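PDB 7C6C: chitosanase from Bacillus subtilis subsp. subtilis str. 168, which hydrolyses internal beta-(1->4)-linkages between D-glucosamine residues of partly acetylated chitosan as a secreted glycoside hydrolase of family 46. Local coordinates for the (2S)-2-hydroxybutanedioic acid site. Numbering follows the deposited sequence.

The (2S)-2-hydroxybutanedioic acid site. Residues 209, 212-213, 232-235. With LMR ((2S)-2-hydroxybutanedioic acid), chain B.
In this family 46 glycoside hydrolase, (2S)-2-hydroxybutanedioic acid (L-malate) sits between helix 209-219 and the turn that follows strand 229-233, the centre of the site about 12 Å from Glu19, the predicted proton donor. It may well come from the crystallisation medium. Recognition rests on the two carboxylates, met by backbone N-H groups where the chain turns. The amide N of Asn234 gives a nearly straight hydrogen bond, 163° at H, to O1A of the C1 carboxylate at 2.8 Å. One residue on, the amide N of Glu235 donates to O4A of the C4 carboxylate at 2.9 Å. Ser233 OG, set anti to its backbone N (chi1 168°), donates tip-on to O4B at 2.6 Å, so the C4 carboxylate is gripped through both oxygens; serine's short hydroxyl brings a donor to the ligand from the strand end without a longer side chain. A water 2.6 Å from O4B links it to OD2 of Asp212. The water may ease repulsion between two groups that are both probably negative; OD2 of Asp212 also meets the C3 methylene, 3.5 Å from C3, the side chain's CG being anti to the backbone N. The methyl CB of Ala209, small enough to allow close approach, packs against C4 at 3.6 Å. On the C1 side, the flat Asn234 side-chain amide (chi1 -68°, CG anti to the carbonyl carbon), an uncharged polar neighbour, lies over the face of the carboxylate, the planes roughly parallel, with CG 3.8 Å from C1.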
# COMPACT_ATOMS: atom_id res chain seq x y z
N ALA A 209 -12.22 -2.42 6.62
CA ALA A 209 -12.07 -3.74 7.22
C ALA A 209 -10.61 -4.12 7.43
O ALA A 209 -10.31 -4.92 8.32
CB ALA A 209 -12.79 -4.80 6.38
N ASP A 212 -9.56 -3.59 10.94
CA ASP A 212 -10.00 -4.61 11.89
C ASP A 212 -9.23 -5.91 11.73
O ASP A 212 -8.97 -6.60 12.73
CB ASP A 212 -11.50 -4.84 11.79
CG ASP A 212 -12.06 -5.58 12.99
OD1 ASP A 212 -11.92 -5.06 14.12
OD2 ASP A 212 -12.63 -6.67 12.81
N VAL A 213 -8.85 -6.28 10.50
CA VAL A 213 -8.04 -7.49 10.33
C VAL A 213 -6.72 -7.33 11.07
O VAL A 213 -6.26 -8.25 11.77
CB VAL A 213 -7.84 -7.79 8.83
CG1 VAL A 213 -6.83 -8.92 8.66
CG2 VAL A 213 -9.16 -8.16 8.18
N ARG A 232 -10.20 -13.80 9.25
CA ARG A 232 -11.64 -14.08 9.17
C ARG A 232 -12.34 -12.73 9.13
O ARG A 232 -12.46 -12.04 10.14
CB ARG A 232 -12.13 -14.97 10.31
CG ARG A 232 -11.71 -16.42 10.12
CD ARG A 232 -12.40 -17.44 11.07
NE ARG A 232 -11.58 -18.66 11.18
CZ ARG A 232 -10.47 -18.71 11.91
NH1 ARG A 232 -10.12 -17.66 12.64
NH2 ARG A 232 -9.70 -19.78 11.90
N SER A 233 -12.79 -12.35 7.94
CA SER A 233 -13.30 -11.01 7.69
C SER A 233 -14.62 -11.10 6.96
O SER A 233 -14.72 -11.78 5.94
CB SER A 233 -12.29 -10.25 6.83
OG SER A 233 -12.84 -9.05 6.34
N ASN A 234 -15.64 -10.41 7.48
CA ASN A 234 -16.90 -10.33 6.76
C ASN A 234 -16.70 -9.70 5.38
O ASN A 234 -17.31 -10.13 4.40
CB ASN A 234 -17.94 -9.55 7.56
CG ASN A 234 -18.37 -10.27 8.82
OD1 ASN A 234 -18.26 -11.49 8.92
ND2 ASN A 234 -18.89 -9.52 9.78
N GLU A 235 -15.83 -8.70 5.30
CA GLU A 235 -15.61 -7.99 4.04
C GLU A 235 -14.80 -8.83 3.06
O GLU A 235 -15.18 -8.98 1.89
CB GLU A 235 -14.91 -6.66 4.31
CG GLU A 235 -14.50 -5.91 3.05
CD GLU A 235 -15.69 -5.45 2.23
OE1 GLU A 235 -16.76 -5.21 2.82
OE2 GLU A 235 -15.56 -5.34 0.99
C1 LMR B . -15.67 -8.71 11.00
O1A LMR B . -15.39 -9.60 10.17
O1B LMR B . -15.72 -8.92 12.23
C2 LMR B . -15.99 -7.33 10.51
O2 LMR B . -16.52 -6.57 11.60
C3 LMR B . -14.73 -6.64 9.98
C4 LMR B . -14.31 -7.22 8.65
O4A LMR B . -15.13 -7.22 7.70
O4B LMR B . -13.14 -7.66 8.53
O HOH W 1 -11.89 -8.35 10.67